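Local atomic coordinates of myosin-2 (Saccharomyces cerevisiae, PDB entry 6IXO), a protein that moves organelles and other cargo along polarized actin cables, gripping their receptors with the globular tail domain to which this chain belongs. Residues G30-F35 with T83-V88; V51-R56 with G101-A106. All blocks are in the same frame, centred on the assembly; numbering follows the deposited sequence.

Both contacts lie in the all-helical globular tail of this class V myosin, the cargo-binding end of the heavy chain, with centres about 11 Å apart and on the same side of the chain's centre. Their segments alternate along the sequence: 30-35 on helix 20-32 and the turn there, 51-56 entering helix 53-67, 83-88 in helix 71-90 and 101-106 in helix 97-124, the last three helices following one another. Contact 1 joins the first of these to the third, contact 2 the second to the fourth. Phe35 and Trp104 link the two: Phe35 CE1 lies 3.5 Å from Trp104 NE1, and Trp104 also touches Leu32 and Val88, so four helices of this tail share one apolar core.

Contact 1: G30-F35 with T83-V88; sequences GLLKGF and TTIQKV
Thr84 CG2, anti to its backbone N, faces Leu32, whose CG lies anti to the carbonyl carbon (chi1 -58°), where helix 20-32 packs on helix 71-90 in the helical globular tail. Thr84 CG2 lies 3.7 Å from Leu32 CB and 3.8 Å from Leu32 CD1. Threonine suits this place because its methyl serves the apolar contact while OG1 is satisfied within its own helix by the carbonyl of Gln80. The other leucine methyl, Leu32 CD2, approaches Ile85 CG1 at 4.3 Å.

A type I turn runs from Leu32 to Phe35. Within it Lys33 touches helix 71-90 with its CG, 3.9 Å from Thr84 CG2, the two side chains crossing at about a right angle, while its ammonium group is paired with Glu29; the lysine thus lends carbon to the packing and keeps its charge at the exposed margin. The branched Val88 spreads two methyls over the turn. Val88 CG2 rests 4.0 Å from Lys33 CA. Trp104 meets the Phe35 ring edge-to-face, and Val88 CG1 comes within 3.6 Å of Phe35 CE1.

Contact 2: V51-R56 with G101-A106; sequences VVYPAR and GVFWLA
The start of helix 53-67 is packed here against helix 97-124 in the buried core of the globular tail, with Val52 at the N-cap position and Phe103 reaching across to meet Val51, Tyr53 and Pro54. Phe103 CG is anti to its backbone N (chi1 178°), and the ring beyond it extends to the first turn of the other helix. Its tip meets that of the proline, Phe103 CZ lying 3.8 Å from Pro54 CG. Proline fits the first turn, where its missing N-H costs no helical bond and its compact ring gives the phenylalanine an apolar partner.

Tyr53 crosses Phe103 at about a right angle as a side chain, although the ring planes are inclined by 53°. Tyr53 CE2 comes to the Phe103 edge, 3.7 Å from Phe103 CZ, while the tyrosine hydroxyl is hydrogen-bonded to Glu36 N. Val51 O approaches Phe103 CE1 to 3.1 Å, oblique to the ring, and this oxygen accepts a hydrogen bond from Asn107 ND2. An alanine in place of Phe103 would probably open a gap beside Pro54 CG and Tyr53 CE2 and leave the tyrosine ring less firmly packed.

Farther along helix 97-124, Ala106 is small enough to let the valines come close. Ala106 CB sits 3.9 Å from Val51 CG1 and 4.0 Å from Val52 CG1, and the latter methyl also lies 3.7 Å from Ala106 O. Between the two segments themselves the attachment is therefore made by apolar and aromatic packing, whereas directed polar links to helix 97-124 include the salt bridge of Arg56 with Glu110 and the bonds of Asn107, the residue directly after Ala106, to Val51 O and Ala55 N, which would fix how the helix start is seated.

Contact 1: G30-F35 with T83-V88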
loop_
_atom_site.group_PDB
_atom_site.type_symbol
_atom_site.label_atom_id
_atom_site.label_comp_id
_atom_site.label_asym_id
_atom_site.label_seq_id
_atom_site.Cartn_x
_atom_site.Cartn_y
_atom_site.Cartn_z
ATOM N N GLY A 30 14.514 21.186 1.259
ATOM C CA GLY A 30 14.565 21.046 2.707
ATOM C C GLY A 30 13.383 20.275 3.291
ATOM O O GLY A 30 13.547 19.327 4.048
ATOM N N LEU A 31 12.172 20.693 2.955
ATOM C CA LEU A 31 11.001 20.113 3.596
ATOM C C LEU A 31 10.624 18.786 2.950
ATOM O O LEU A 31 10.350 17.787 3.628
ATOM C CB LEU A 31 9.815 21.079 3.510
ATOM C CG LEU A 31 8.531 20.560 4.169
ATOM C CD1 LEU A 31 8.705 20.443 5.661
ATOM C CD2 LEU A 31 7.363 21.466 3.823
ATOM N N LEU A 32 10.577 18.776 1.627
ATOM C CA LEU A 32 10.054 17.593 0.967
ATOM C C LEU A 32 11.151 16.510 0.803
ATOM O O LEU A 32 11.010 15.414 1.334
ATOM C CB LEU A 32 9.445 17.952 -0.380
ATOM C CG LEU A 32 8.313 18.985 -0.294
ATOM C CD1 LEU A 32 7.854 19.287 -1.708
ATOM C CD2 LEU A 32 7.139 18.495 0.568
ATOM N N LYS A 33 12.225 16.797 0.077
ATOM C CA LYS A 33 13.258 15.755 -0.112
ATOM C C LYS A 33 13.919 15.434 1.220
ATOM O O LYS A 33 14.443 14.346 1.414
ATOM C CB LYS A 33 14.326 16.185 -1.127
ATOM C CG LYS A 33 13.791 16.358 -2.537
ATOM C CD LYS A 33 14.937 16.632 -3.504
ATOM C CE LYS A 33 14.412 17.111 -4.855
ATOM N NZ LYS A 33 15.516 17.324 -5.833
ATOM N N GLY A 34 13.856 16.374 2.164
ATOM C CA GLY A 34 14.524 16.206 3.443
ATOM C C GLY A 34 13.620 15.660 4.543
ATOM O O GLY A 34 13.968 15.733 5.721
ATOM N N PHE A 35 12.445 15.155 4.174
ATOM C CA PHE A 35 11.497 14.631 5.163
ATOM C C PHE A 35 12.132 13.577 6.108
ATOM O O PHE A 35 13.036 12.817 5.706
ATOM C CB PHE A 35 10.279 14.007 4.461
ATOM C CG PHE A 35 10.533 12.596 3.916
ATOM C CD1 PHE A 35 11.220 12.400 2.712
ATOM C CD2 PHE A 35 10.063 11.483 4.604
ATOM C CE1 PHE A 35 11.449 11.093 2.206
ATOM C CE2 PHE A 35 10.288 10.161 4.100
ATOM C CZ PHE A 35 10.984 9.986 2.898
ATOM N N THR A 83 5.541 17.677 -8.346
ATOM C CA THR A 83 6.646 16.978 -8.990
ATOM C C THR A 83 7.548 16.352 -7.950
ATOM O O THR A 83 7.953 15.188 -8.076
ATOM C CB THR A 83 7.505 17.934 -9.866
ATOM O OG1 THR A 83 6.686 18.516 -10.882
ATOM C CG2 THR A 83 8.649 17.148 -10.532
ATOM N N THR A 84 7.874 17.130 -6.919
ATOM C CA THR A 84 8.858 16.688 -5.940
ATOM C C THR A 84 8.318 15.526 -5.122
ATOM O O THR A 84 9.021 14.531 -4.880
ATOM C CB THR A 84 9.303 17.859 -5.010
ATOM O OG1 THR A 84 9.937 18.869 -5.811
ATOM C CG2 THR A 84 10.290 17.360 -3.944
ATOM N N ILE A 85 7.070 15.619 -4.699
ATOM C CA ILE A 85 6.544 14.530 -3.869
ATOM C C ILE A 85 6.522 13.245 -4.690
ATOM O O ILE A 85 6.954 12.197 -4.220
ATOM C CB ILE A 85 5.119 14.828 -3.351
ATOM C CG1 ILE A 85 5.191 15.940 -2.260
ATOM C CG2 ILE A 85 4.485 13.544 -2.814
ATOM C CD1 ILE A 85 3.797 16.430 -1.746
ATOM N N GLN A 86 6.035 13.335 -5.917
ATOM C CA GLN A 86 5.943 12.109 -6.720
ATOM C C GLN A 86 7.348 11.541 -6.917
ATOM O O GLN A 86 7.573 10.332 -6.792
ATOM C CB GLN A 86 5.290 12.384 -8.074
ATOM C CG GLN A 86 5.212 11.092 -8.942
ATOM C CD GLN A 86 4.142 11.131 -10.027
ATOM O OE1 GLN A 86 3.026 11.645 -9.833
ATOM N NE2 GLN A 86 4.465 10.561 -11.161
ATOM N N LYS A 87 8.293 12.426 -7.223
ATOM C CA LYS A 87 9.684 12.016 -7.387
ATOM C C LYS A 87 10.226 11.367 -6.122
ATOM O O LYS A 87 10.921 10.345 -6.178
ATOM C CB LYS A 87 10.563 13.203 -7.781
ATOM C CG LYS A 87 12.038 12.818 -7.938
ATOM C CD LYS A 87 12.874 13.929 -8.575
ATOM C CE LYS A 87 14.282 13.446 -8.915
ATOM N NZ LYS A 87 15.146 14.522 -9.473
ATOM N N VAL A 88 9.917 11.944 -4.969
ATOM C CA VAL A 88 10.378 11.351 -3.722
ATOM C C VAL A 88 9.822 9.938 -3.551
ATOM O O VAL A 88 10.534 9.024 -3.140
ATOM C CB VAL A 88 9.986 12.228 -2.491
ATOM C CG1 VAL A 88 10.217 11.465 -1.206
ATOM C CG2 VAL A 88 10.863 13.522 -2.495
#

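Contact 2: V51-R56 with G101-A106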
loop_
_atom_site.group_PDB
_atom_site.type_symbol
_atom_site.label_atom_id
_atom_site.label_comp_id
_atom_site.label_asym_id
_atom_site.label_seq_id
_atom_site.Cartn_x
_atom_site.Cartn_y
_atom_site.Cartn_z
ATOM N N VAL A 51 2.988 13.625 12.045
ATOM C CA VAL A 51 2.898 12.814 10.856
ATOM C C VAL A 51 2.730 13.692 9.617
ATOM O O VAL A 51 3.397 13.498 8.615
ATOM C CB VAL A 51 1.725 11.814 10.939
ATOM C CG1 VAL A 51 1.616 11.025 9.641
ATOM C CG2 VAL A 51 1.928 10.870 12.136
ATOM N N VAL A 52 1.840 14.676 9.687
ATOM C CA VAL A 52 1.583 15.435 8.475
ATOM C C VAL A 52 2.210 16.835 8.543
ATOM O O VAL A 52 1.639 17.779 8.017
ATOM C CB VAL A 52 0.050 15.505 8.190
ATOM C CG1 VAL A 52 -0.486 14.042 7.835
ATOM C CG2 VAL A 52 -0.719 16.116 9.357
ATOM N N TYR A 53 3.392 16.966 9.157
ATOM C CA TYR A 53 3.976 18.312 9.307
ATOM C C TYR A 53 4.301 18.946 7.924
ATOM O O TYR A 53 4.121 20.172 7.760
ATOM C CB TYR A 53 5.218 18.296 10.242
ATOM C CG TYR A 53 6.436 17.623 9.656
ATOM C CD1 TYR A 53 7.332 18.340 8.857
ATOM C CD2 TYR A 53 6.697 16.254 9.885
ATOM C CE1 TYR A 53 8.437 17.731 8.296
ATOM C CE2 TYR A 53 7.815 15.639 9.331
ATOM C CZ TYR A 53 8.679 16.376 8.531
ATOM O OH TYR A 53 9.796 15.777 7.947
ATOM N N PRO A 54 4.713 18.158 6.909
ATOM C CA PRO A 54 4.942 18.821 5.617
ATOM C C PRO A 54 3.664 19.345 5.005
ATOM O O PRO A 54 3.655 20.497 4.557
ATOM C CB PRO A 54 5.533 17.699 4.734
ATOM C CG PRO A 54 6.130 16.763 5.710
ATOM C CD PRO A 54 5.137 16.721 6.820
ATOM N N ALA A 55 2.606 18.542 5.005
ATOM C CA ALA A 55 1.342 19.041 4.467
ATOM C C ALA A 55 0.863 20.312 5.196
ATOM O O ALA A 55 0.415 21.240 4.535
ATOM C CB ALA A 55 0.261 17.990 4.552
ATOM N N ARG A 56 0.960 20.350 6.529
ATOM C CA ARG A 56 0.416 21.500 7.263
ATOM C C ARG A 56 1.222 22.726 6.910
ATOM O O ARG A 56 0.676 23.815 6.734
ATOM C CB ARG A 56 0.435 21.270 8.794
ATOM C CG ARG A 56 -0.348 20.057 9.273
ATOM C CD ARG A 56 -1.797 20.371 9.526
ATOM N NE ARG A 56 -2.607 19.202 9.895
ATOM C CZ ARG A 56 -2.794 18.761 11.140
ATOM N NH1 ARG A 56 -3.558 17.686 11.361
ATOM N NH2 ARG A 56 -2.223 19.381 12.162
ATOM N N GLY A 101 6.544 5.376 2.640
ATOM C CA GLY A 101 5.383 5.407 1.761
ATOM C C GLY A 101 4.110 5.776 2.495
ATOM O O GLY A 101 3.278 6.519 1.995
ATOM N N VAL A 102 3.925 5.237 3.689
ATOM C CA VAL A 102 2.698 5.537 4.424
ATOM C C VAL A 102 2.693 7.028 4.826
ATOM O O VAL A 102 1.659 7.723 4.762
ATOM C CB VAL A 102 2.574 4.638 5.679
ATOM C CG1 VAL A 102 1.345 5.022 6.504
ATOM C CG2 VAL A 102 2.496 3.095 5.236
ATOM N N PHE A 103 3.868 7.482 5.229
ATOM C CA PHE A 103 4.093 8.888 5.574
ATOM C C PHE A 103 3.605 9.783 4.442
ATOM O O PHE A 103 2.827 10.735 4.656
ATOM C CB PHE A 103 5.593 9.109 5.833
ATOM C CG PHE A 103 5.948 10.554 6.144
ATOM C CD1 PHE A 103 5.837 11.038 7.444
ATOM C CD2 PHE A 103 6.441 11.382 5.141
ATOM C CE1 PHE A 103 6.173 12.374 7.741
ATOM C CE2 PHE A 103 6.815 12.728 5.446
ATOM C CZ PHE A 103 6.674 13.191 6.745
ATOM N N TRP A 104 4.070 9.505 3.222
ATOM C CA TRP A 104 3.692 10.362 2.098
ATOM C C TRP A 104 2.223 10.196 1.727
ATOM O O TRP A 104 1.580 11.162 1.342
ATOM C CB TRP A 104 4.612 10.121 0.881
ATOM C CG TRP A 104 5.883 10.847 1.096
ATOM C CD1 TRP A 104 7.106 10.323 1.340
ATOM C CD2 TRP A 104 6.023 12.270 1.205
ATOM N NE1 TRP A 104 8.016 11.315 1.560
ATOM C CE2 TRP A 104 7.375 12.529 1.498
ATOM C CE3 TRP A 104 5.136 13.341 1.083
ATOM C CZ2 TRP A 104 7.866 13.817 1.660
ATOM C CZ3 TRP A 104 5.627 14.640 1.276
ATOM C CH2 TRP A 104 6.976 14.857 1.548
ATOM N N LEU A 105 1.677 8.987 1.851
ATOM C CA LEU A 105 0.235 8.826 1.656
ATOM C C LEU A 105 -0.549 9.709 2.629
ATOM O O LEU A 105 -1.559 10.328 2.254
ATOM C CB LEU A 105 -0.172 7.339 1.837
ATOM C CG LEU A 105 0.301 6.401 0.683
ATOM C CD1 LEU A 105 0.010 4.905 1.048
ATOM C CD2 LEU A 105 -0.372 6.771 -0.636
ATOM N N ALA A 106 -0.118 9.727 3.894
ATOM C CA ALA A 106 -0.819 10.533 4.905
ATOM C C ALA A 106 -0.774 12.020 4.498
ATOM O O ALA A 106 -1.782 12.756 4.583
ATOM C CB ALA A 106 -0.190 10.359 6.251
#